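Local structure of integron cassette protein Vpc_cass2 (Vibrio paracholerae, 3JRT) at residues Val48-Glu53 and Cys164-Ser169; Glu87-Tyr92 and Val109-Ile114; Pro101-Ile106 and Ile181-Asp186. The protein is of unknown function but is an all-helical protein encoded by a mobile integron gene cassette, with two copies in its assembly. One frame throughout, in Å; residues are numbered along the deposited sequence. Where two conformers were deposited one is given.

Interaction 1: residues Val48-Glu53 and Cys164-Ser169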
loop_
_atom_site.group_PDB
_atom_site.type_symbol
_atom_site.label_atom_id
_atom_site.label_comp_id
_atom_site.label_asym_id
_atom_site.label_seq_id
_atom_site.Cartn_x
_atom_site.Cartn_y
_atom_site.Cartn_z
ATOM N N VAL A 48 2.098 11.578 -5.078
ATOM C CA VAL A 48 0.992 11.785 -4.151
ATOM C C VAL A 48 1.454 12.448 -2.851
ATOM O O VAL A 48 0.842 13.395 -2.377
ATOM C CB VAL A 48 0.305 10.458 -3.828
ATOM C CG1 VAL A 48 -0.645 10.631 -2.649
ATOM C CG2 VAL A 48 -0.464 9.959 -5.064
ATOM N N LEU A 49 2.545 11.936 -2.290
ATOM C CA LEU A 49 3.073 12.413 -1.019
ATOM C C LEU A 49 3.451 13.882 -1.143
ATOM O O LEU A 49 3.043 14.711 -0.347
ATOM C CB LEU A 49 4.290 11.580 -0.611
ATOM C CG LEU A 49 4.874 11.886 0.764
ATOM C CD1 LEU A 49 3.753 12.023 1.801
ATOM C CD2 LEU A 49 5.884 10.810 1.162
ATOM N N LYS A 50 4.198 14.200 -2.185
ATOM C CA LYS A 50 4.540 15.583 -2.465
ATOM C C LYS A 50 3.341 16.477 -2.710
ATOM O O LYS A 50 3.328 17.617 -2.250
ATOM C CB LYS A 50 5.584 15.670 -3.573
ATOM C CG LYS A 50 6.967 15.326 -3.012
ATOM C CD LYS A 50 7.964 14.911 -4.072
ATOM C CE LYS A 50 8.253 16.018 -5.021
ATOM N NZ LYS A 50 9.497 15.719 -5.801
ATOM N N ASP A 51 2.333 15.968 -3.417
ATOM C CA ASP A 51 1.102 16.732 -3.619
ATOM C C ASP A 51 0.506 17.155 -2.278
ATOM O O ASP A 51 0.215 18.331 -2.064
ATOM C CB ASP A 51 0.073 15.936 -4.425
ATOM C CG ASP A 51 0.410 15.877 -5.899
ATOM O OD1 ASP A 51 1.365 16.573 -6.308
ATOM O OD2 ASP A 51 -0.274 15.136 -6.650
ATOM N N TYR A 52 0.342 16.198 -1.368
ATOM C CA TYR A 52 -0.269 16.494 -0.073
ATOM C C TYR A 52 0.614 17.357 0.825
ATOM O O TYR A 52 0.116 18.221 1.541
ATOM C CB TYR A 52 -0.765 15.217 0.637
ATOM C CG TYR A 52 -2.065 14.744 0.041
ATOM C CD1 TYR A 52 -2.084 13.844 -1.016
ATOM C CD2 TYR A 52 -3.279 15.238 0.502
ATOM C CE1 TYR A 52 -3.278 13.440 -1.582
ATOM C CE2 TYR A 52 -4.485 14.833 -0.054
ATOM C CZ TYR A 52 -4.475 13.934 -1.099
ATOM O OH TYR A 52 -5.663 13.534 -1.665
ATOM N N GLU A 53 1.921 17.152 0.759
ATOM C CA GLU A 53 2.845 17.999 1.499
ATOM C C GLU A 53 2.782 19.438 1.001
ATOM O O GLU A 53 3.180 20.356 1.699
ATOM C CB GLU A 53 4.267 17.452 1.427
ATOM C CG GLU A 53 4.505 16.292 2.388
ATOM C CD GLU A 53 4.233 16.680 3.840
ATOM O OE1 GLU A 53 4.907 17.600 4.353
ATOM O OE2 GLU A 53 3.346 16.066 4.470
ATOM N N CYS A 164 12.510 9.158 -6.886
ATOM C CA CYS A 164 11.992 9.730 -8.104
ATOM C C CYS A 164 11.937 11.250 -8.009
ATOM O O CYS A 164 11.023 11.793 -7.394
ATOM C CB CYS A 164 10.589 9.199 -8.347
ATOM S SG CYS A 164 9.888 9.637 -9.970
ATOM N N PRO A 165 12.895 11.937 -8.656
ATOM C CA PRO A 165 13.000 13.401 -8.677
ATOM C C PRO A 165 11.939 14.004 -9.593
ATOM O O PRO A 165 11.439 13.303 -10.461
ATOM C CB PRO A 165 14.380 13.649 -9.302
ATOM C CG PRO A 165 14.911 12.272 -9.765
ATOM C CD PRO A 165 13.789 11.301 -9.640
ATOM N N ASP A 166 11.604 15.277 -9.412
ATOM C CA ASP A 166 10.673 15.952 -10.316
ATOM C C ASP A 166 11.277 16.078 -11.706
ATOM O O ASP A 166 12.493 16.216 -11.857
ATOM C CB ASP A 166 10.315 17.344 -9.792
ATOM C CG ASP A 166 9.452 17.296 -8.547
ATOM O OD1 ASP A 166 8.869 16.227 -8.267
ATOM O OD2 ASP A 166 9.354 18.328 -7.847
ATOM N N ASN A 167 10.427 16.043 -12.724
ATOM C CA ASN A 167 10.900 16.136 -14.100
ATOM C C ASN A 167 12.058 15.168 -14.320
ATOM O O ASN A 167 13.143 15.556 -14.757
ATOM C CB ASN A 167 11.322 17.573 -14.429
ATOM C CG ASN A 167 10.200 18.578 -14.201
ATOM O OD1 ASN A 167 9.089 18.415 -14.714
ATOM N ND2 ASN A 167 10.488 19.623 -13.429
ATOM N N ILE A 168 11.812 13.902 -14.000
ATOM C CA ILE A 168 12.824 12.859 -14.109
ATOM C C ILE A 168 13.395 12.788 -15.521
ATOM O O ILE A 168 14.432 12.164 -15.749
ATOM C CB ILE A 168 12.250 11.480 -13.724
ATOM C CG1 ILE A 168 13.376 10.515 -13.353
ATOM C CG2 ILE A 168 11.389 10.910 -14.856
ATOM C CD1 ILE A 168 12.871 9.192 -12.821
ATOM N N SER A 169 12.707 13.424 -16.463
ATOM C CA SER A 169 13.154 13.474 -17.850
ATOM C C SER A 169 14.563 14.049 -17.923
ATOM O O SER A 169 15.510 13.356 -18.291
ATOM C CB SER A 169 12.192 14.321 -18.686
ATOM O OG SER A 169 10.858 13.861 -18.546
HETATM O O HOH W 1 11.109 13.760 -5.267
#
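Lys50, on the helical segment 48-53, faces Asp166 in the irregular segment 164-169 with their CA atoms 10.0 Å apart, a gap too wide for backbone bonding that two side chains and one water close. The two side chains reach for each other from opposite directions. Lys50 starts with CG beside its backbone N (chi1 -77°), and its mostly extended chain, bent once at chi3 (64°), carries NZ to the loop. Lys50 NZ makes a salt bridge and hydrogen bond with Asp166 OD1 at 2.6 Å, entering from above the carboxylate plane, 49° out of it. Asp166 OD2 is 3.3 Å from Lys50 NZ, and the salt bridge runs mainly through OD1.

A second bond to the same ammonium uses water 1, which accepts from Lys50 NZ at 2.6 Å and donates to Cys164 O at 2.9 Å. Lysine suits this place because it combines length with several N-H donors, and aspartate because its short arm keeps the charge close to the loop.

Lys50 also touches Leu160 and Asp161 of helix 157-163, and Cys164 follows that helix directly. The surface contact thus ties the end of helix 27-53 to the start of the loop leading to helix 177-188, while Leu49 packs against helix 64-91.

Interaction 2: residues Glu87-Tyr92 and Val109-Ile114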
loop_
_atom_site.group_PDB
_atom_site.type_symbol
_atom_site.label_atom_id
_atom_site.label_comp_id
_atom_site.label_asym_id
_atom_site.label_seq_id
_atom_site.Cartn_x
_atom_site.Cartn_y
_atom_site.Cartn_z
ATOM N N GLU A 87 14.091 -8.150 -4.413
ATOM C CA GLU A 87 13.688 -9.538 -4.620
ATOM C C GLU A 87 13.795 -9.940 -6.087
ATOM O O GLU A 87 14.157 -11.071 -6.415
ATOM C CB GLU A 87 12.266 -9.767 -4.131
ATOM C CG GLU A 87 12.085 -9.662 -2.641
ATOM C CD GLU A 87 10.620 -9.726 -2.271
ATOM O OE1 GLU A 87 9.794 -9.793 -3.208
ATOM O OE2 GLU A 87 10.293 -9.705 -1.065
ATOM N N LEU A 88 13.478 -9.003 -6.967
ATOM C CA LEU A 88 13.634 -9.241 -8.389
ATOM C C LEU A 88 15.119 -9.465 -8.708
ATOM O O LEU A 88 15.475 -10.395 -9.439
ATOM C CB LEU A 88 13.070 -8.064 -9.186
ATOM C CG LEU A 88 12.979 -8.253 -10.693
ATOM C CD1 LEU A 88 11.844 -9.201 -11.018
ATOM C CD2 LEU A 88 12.788 -6.921 -11.400
ATOM N N ASN A 89 15.980 -8.616 -8.148
ATOM C CA ASN A 89 17.421 -8.765 -8.313
ATOM C C ASN A 89 17.935 -10.118 -7.846
ATOM O O ASN A 89 18.683 -10.774 -8.559
ATOM C CB ASN A 89 18.170 -7.669 -7.572
ATOM C CG ASN A 89 18.456 -6.468 -8.441
ATOM O OD1 ASN A 89 18.935 -6.601 -9.564
ATOM N ND2 ASN A 89 18.177 -5.279 -7.917
ATOM N N GLN A 90 17.536 -10.540 -6.653
ATOM C CA GLN A 90 18.030 -11.808 -6.122
ATOM C C GLN A 90 17.468 -13.021 -6.867
ATOM O O GLN A 90 17.995 -14.127 -6.747
ATOM C CB GLN A 90 17.793 -11.921 -4.610
ATOM C CG GLN A 90 16.332 -11.995 -4.178
ATOM C CD GLN A 90 16.177 -11.953 -2.661
ATOM O OE1 GLN A 90 17.146 -11.730 -1.933
ATOM N NE2 GLN A 90 14.954 -12.165 -2.180
ATOM N N LYS A 91 16.409 -12.816 -7.643
ATOM C CA LYS A 91 15.837 -13.913 -8.414
ATOM C C LYS A 91 16.399 -14.010 -9.830
ATOM O O LYS A 91 16.363 -15.077 -10.437
ATOM C CB LYS A 91 14.313 -13.832 -8.456
ATOM C CG LYS A 91 13.687 -14.885 -9.345
ATOM C CD LYS A 91 12.271 -15.199 -8.925
ATOM C CE LYS A 91 11.715 -16.357 -9.741
ATOM N NZ LYS A 91 10.238 -16.510 -9.577
ATOM N N TYR A 92 16.944 -12.909 -10.346
ATOM C CA TYR A 92 17.353 -12.867 -11.748
ATOM C C TYR A 92 18.745 -12.297 -12.075
ATOM O O TYR A 92 18.857 -11.352 -12.848
ATOM C CB TYR A 92 16.285 -12.139 -12.582
ATOM C CG TYR A 92 14.944 -12.857 -12.647
ATOM C CD1 TYR A 92 14.856 -14.169 -13.104
ATOM C CD2 TYR A 92 13.766 -12.219 -12.252
ATOM C CE1 TYR A 92 13.640 -14.826 -13.165
ATOM C CE2 TYR A 92 12.544 -12.867 -12.312
ATOM C CZ TYR A 92 12.489 -14.171 -12.772
ATOM O OH TYR A 92 11.284 -14.826 -12.836
ATOM N N VAL A 109 24.279 -1.209 -6.927
ATOM C CA VAL A 109 24.414 -0.059 -6.043
ATOM C C VAL A 109 23.074 0.251 -5.392
ATOM O O VAL A 109 22.968 0.358 -4.170
ATOM C CB VAL A 109 24.892 1.182 -6.802
ATOM C CG1 VAL A 109 24.712 2.424 -5.943
ATOM C CG2 VAL A 109 26.351 1.012 -7.229
ATOM N N TYR A 110 22.044 0.378 -6.215
ATOM C CA TYR A 110 20.711 0.637 -5.701
ATOM C C TYR A 110 20.204 -0.547 -4.888
ATOM O O TYR A 110 19.598 -0.378 -3.834
ATOM C CB TYR A 110 19.765 1.040 -6.831
ATOM C CG TYR A 110 19.990 2.478 -7.220
ATOM C CD1 TYR A 110 19.133 3.474 -6.797
ATOM C CD2 TYR A 110 21.097 2.844 -7.954
ATOM C CE1 TYR A 110 19.359 4.797 -7.131
ATOM C CE2 TYR A 110 21.332 4.157 -8.293
ATOM C CZ TYR A 110 20.463 5.131 -7.881
ATOM O OH TYR A 110 20.712 6.443 -8.219
ATOM N N ASN A 111 20.498 -1.751 -5.354
ATOM C CA ASN A 111 20.171 -2.933 -4.578
ATOM C C ASN A 111 20.773 -2.835 -3.177
ATOM O O ASN A 111 20.127 -3.166 -2.181
ATOM C CB ASN A 111 20.654 -4.194 -5.301
ATOM C CG ASN A 111 20.165 -5.467 -4.642
ATOM O OD1 ASN A 111 20.710 -5.909 -3.630
ATOM N ND2 ASN A 111 19.134 -6.057 -5.205
ATOM N N ASN A 112 22.002 -2.339 -3.095
ATOM C CA ASN A 112 22.704 -2.303 -1.817
ATOM C C ASN A 112 22.184 -1.224 -0.871
ATOM O O ASN A 112 22.040 -1.447 0.336
ATOM C CB ASN A 112 24.203 -2.142 -2.027
ATOM C CG ASN A 112 25.000 -2.621 -0.839
ATOM O OD1 ASN A 112 24.630 -3.597 -0.185
ATOM N ND2 ASN A 112 26.100 -1.937 -0.547
ATOM N N GLU A 113 21.911 -0.051 -1.426
ATOM C CA GLU A 113 21.336 1.035 -0.653
ATOM C C GLU A 113 20.084 0.561 0.081
ATOM O O GLU A 113 19.932 0.764 1.285
ATOM C CB GLU A 113 20.986 2.189 -1.577
ATOM C CG GLU A 113 22.173 2.737 -2.334
ATOM C CD GLU A 113 23.024 3.647 -1.484
ATOM O OE1 GLU A 113 23.351 4.750 -1.969
ATOM O OE2 GLU A 113 23.357 3.269 -0.336
ATOM N N ILE A 114 19.193 -0.091 -0.653
ATOM C CA ILE A 114 17.964 -0.597 -0.061
ATOM C C ILE A 114 18.192 -1.558 1.106
ATOM O O ILE A 114 17.554 -1.431 2.149
ATOM C CB ILE A 114 17.083 -1.267 -1.110
ATOM C CG1 ILE A 114 16.515 -0.208 -2.065
ATOM C CG2 ILE A 114 15.975 -2.018 -0.426
ATOM C CD1 ILE A 114 16.030 -0.775 -3.430
#
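Asn89 and Asn111 point their side chains at each other from opposite directions, and their amide planes are turned 71° apart. The amide nitrogen of Asn111 sits between CB and ND2 of Asn89, on the far side of CG from OD1 and tilted out of the Asn89 amide plane. From there Asn111 ND2 lies 3.0 Å from Asn89 CB and 3.3 Å from Asn89 CG. Asn111 ND2 is also 3.0 Å from Asn89 ND2, but both of these nitrogens are donors as modelled, and the pair gains no hydrogen bond from its closeness. Amide nitrogen and oxygen are hard to tell apart at 2.30 Å resolution, so the flip state of Asn111 may be uncertain.

Asn111 reaches across because its CG is anti to the backbone N (chi1 -172°). The orientation of the Asn89 amide has an independent explanation: its OD1 accepts from Arg107 NH1, one turn before Asn111 on the same helix, and with OD1 held there Asn89 ND2 is left on the side facing Asn111.

The contact joins two consecutive helices of an all-helical fold, 64-91 and 104-116, near the C-terminal end of the first. The CA atoms of Asn89 and Asn111 are 7.5 Å apart, a spacing that short polar side chains can span at a partly exposed edge of the interface.

Hydrophobic packing between the same helices lies alongside: Ile114 rests on Val86 and Tyr85, and Asn111 itself touches Val86. Elsewhere on segment 87-92, Leu88 packs on helix 27-53 and on Val131 of the second subunit, and Glu87 OE1 accepts from the backbone N of that same Val131.

Interaction 3: residues Pro101-Ile106 and Ile181-Asp186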
loop_
_atom_site.group_PDB
_atom_site.type_symbol
_atom_site.label_atom_id
_atom_site.label_comp_id
_atom_site.label_asym_id
_atom_site.label_seq_id
_atom_site.Cartn_x
_atom_site.Cartn_y
_atom_site.Cartn_z
ATOM N N PRO A 101 24.264 -6.609 -19.173
ATOM C CA PRO A 101 25.230 -6.369 -18.098
ATOM C C PRO A 101 25.953 -5.019 -18.112
ATOM O O PRO A 101 26.604 -4.675 -17.141
ATOM C CB PRO A 101 26.184 -7.540 -18.247
ATOM C CG PRO A 101 25.303 -8.646 -18.691
ATOM C CD PRO A 101 24.222 -8.032 -19.544
ATOM N N GLY A 102 25.810 -4.248 -19.174
ATOM C CA GLY A 102 26.329 -2.890 -19.203
ATOM C C GLY A 102 25.858 -2.034 -18.034
ATOM O O GLY A 102 26.431 -0.977 -17.773
ATOM N N HIS A 103 24.814 -2.482 -17.335
ATOM C CA HIS A 103 24.288 -1.764 -16.167
ATOM C C HIS A 103 24.438 -2.571 -14.884
ATOM O O HIS A 103 23.959 -2.168 -13.825
ATOM C CB HIS A 103 22.810 -1.408 -16.354
ATOM C CG HIS A 103 22.554 -0.488 -17.504
ATOM N ND1 HIS A 103 21.654 -0.783 -18.506
ATOM C CD2 HIS A 103 23.089 0.715 -17.819
ATOM C CE1 HIS A 103 21.639 0.205 -19.385
ATOM N NE2 HIS A 103 22.502 1.124 -18.993
ATOM N N ASN A 104 25.103 -3.714 -14.992
ATOM C CA ASN A 104 25.281 -4.626 -13.871
ATOM C C ASN A 104 25.664 -3.938 -12.545
ATOM O O ASN A 104 25.349 -4.429 -11.458
ATOM C CB ASN A 104 26.327 -5.677 -14.250
ATOM C CG ASN A 104 26.038 -7.036 -13.653
ATOM O OD1 ASN A 104 25.567 -7.141 -12.525
ATOM N ND2 ASN A 104 26.331 -8.089 -14.408
ATOM N N HIS A 105 26.337 -2.796 -12.639
ATOM C CA HIS A 105 26.899 -2.148 -11.454
ATOM C C HIS A 105 25.942 -1.184 -10.773
ATOM O O HIS A 105 25.740 -1.255 -9.561
ATOM C CB HIS A 105 28.192 -1.412 -11.806
ATOM C CG HIS A 105 28.643 -0.449 -10.754
ATOM N ND1 HIS A 105 29.558 -0.784 -9.778
ATOM C CD2 HIS A 105 28.305 0.843 -10.524
ATOM C CE1 HIS A 105 29.768 0.259 -8.995
ATOM N NE2 HIS A 105 29.019 1.259 -9.425
ATOM N N ILE A 106 25.373 -0.267 -11.549
ATOM C CA ILE A 106 24.444 0.705 -10.995
ATOM C C ILE A 106 23.309 -0.041 -10.311
ATOM O O ILE A 106 22.769 0.407 -9.305
ATOM C CB ILE A 106 23.870 1.627 -12.086
ATOM C CG1 ILE A 106 23.085 2.779 -11.457
ATOM C CG2 ILE A 106 22.993 0.845 -13.050
ATOM C CD1 ILE A 106 23.923 3.669 -10.565
ATOM N N ILE A 181 15.547 1.824 -12.754
ATOM C CA ILE A 181 14.621 0.753 -13.047
ATOM C C ILE A 181 14.144 0.909 -14.482
ATOM O O ILE A 181 13.875 -0.081 -15.156
ATOM C CB ILE A 181 13.431 0.719 -12.071
ATOM C CG1 ILE A 181 13.891 0.245 -10.689
ATOM C CG2 ILE A 181 12.315 -0.200 -12.610
ATOM C CD1 ILE A 181 12.821 0.305 -9.654
ATOM N N GLU A 182 14.061 2.159 -14.939
ATOM C CA GLU A 182 13.729 2.475 -16.324
ATOM C C GLU A 182 14.872 2.096 -17.283
ATOM O O GLU A 182 14.635 1.677 -18.417
ATOM C CB GLU A 182 13.400 3.962 -16.444
ATOM C CG GLU A 182 12.937 4.389 -17.820
ATOM C CD GLU A 182 12.253 5.743 -17.807
ATOM O OE1 GLU A 182 12.168 6.355 -16.721
ATOM O OE2 GLU A 182 11.802 6.192 -18.884
ATOM N N LEU A 183 16.110 2.243 -16.817
ATOM C CA LEU A 183 17.280 1.830 -17.584
ATOM C C LEU A 183 17.187 0.355 -17.931
ATOM O O LEU A 183 17.531 -0.060 -19.046
ATOM C CB LEU A 183 18.551 2.062 -16.773
ATOM C CG LEU A 183 19.615 2.975 -17.370
ATOM C CD1 LEU A 183 19.003 4.286 -17.821
ATOM C CD2 LEU A 183 20.728 3.206 -16.357
ATOM N N LEU A 184 16.731 -0.436 -16.964
ATOM C CA LEU A 184 16.597 -1.880 -17.146
ATOM C C LEU A 184 15.381 -2.209 -18.005
ATOM O O LEU A 184 15.486 -2.966 -18.966
ATOM C CB LEU A 184 16.491 -2.597 -15.800
ATOM C CG LEU A 184 17.535 -2.208 -14.757
ATOM C CD1 LEU A 184 17.354 -3.027 -13.502
ATOM C CD2 LEU A 184 18.920 -2.409 -15.307
ATOM N N ARG A 185 14.227 -1.633 -17.674
ATOM C CA ARG A 185 13.032 -1.931 -18.448
ATOM C C ARG A 185 13.294 -1.731 -19.944
ATOM O O ARG A 185 13.086 -2.639 -20.735
ATOM C CB ARG A 185 11.834 -1.090 -18.007
ATOM C CG ARG A 185 10.532 -1.496 -18.716
ATOM C CD ARG A 185 9.559 -0.343 -18.778
ATOM N NE ARG A 185 10.196 0.849 -19.325
ATOM C CZ ARG A 185 9.641 2.055 -19.322
ATOM N NH1 ARG A 185 8.432 2.222 -18.806
ATOM N NH2 ARG A 185 10.292 3.094 -19.835
ATOM N N ASP A 186 13.764 -0.539 -20.304
ATOM C CA ASP A 186 14.037 -0.170 -21.685
ATOM C C ASP A 186 15.017 -1.117 -22.372
ATOM O O ASP A 186 14.917 -1.363 -23.574
ATOM C CB ASP A 186 14.599 1.249 -21.750
ATOM C CG ASP A 186 13.540 2.307 -21.558
ATOM O OD1 ASP A 186 12.385 1.952 -21.221
ATOM O OD2 ASP A 186 13.872 3.500 -21.742
#
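The imidazole of His103 carries Leu183 over one face, with the methyl CD2 standing 3.6 Å above the ring plane and displaced toward the rim. The methyl is 4.0 Å from the ring centroid and 26° off the normal, a CH-pi contact, and Leu183 CD2 is 3.7 Å from His103 CD2. Leu183 CG sits over the same face, 3.8 Å from His103 NE2, and CG and CD2 together lie across that face. The two side chains cross at about a right angle.

At the base of the histidine, Leu184 CD2 approaches His103 CB at 4.2 Å. Leu184 begins with CG beside its backbone N (chi1 -49°), which brings this methyl round to the histidine. Farther round helix 177-188, Asp186 lies in plane at the edge of the Arg185 guanidinium, whose NE and NH2 both grip OD1.

The contact joins the 3-10 turn preceding helix 104-116 to helix 177-188. It is held by dispersion and CH-pi attraction, with no hydrogen bond across it. His103 ND1 is buried by the contact with no partner in the model, and this apolar setting would probably disfavour a charged imidazolium.

Interactions 2 and 3 lie on the same side of the chain's centre, their own centres about 12 Å apart, and share helix 104-116: its leading turn packs on helix 177-188, and its later turns meet helix 64-91. Interaction 1 lies on the opposite side of the chain's centre from interaction 2, its own centre about 23 Å from that of interaction 2 and about 22 Å from that of interaction 3. Along the chain, interaction 2 is nested within the loop closed by interaction 1, whereas interaction 3 crosses both. Segments of interactions 1 and 2 also touch the second subunit, unlike those of interaction 3. With the function unknown, no active site or ligand can be placed among them.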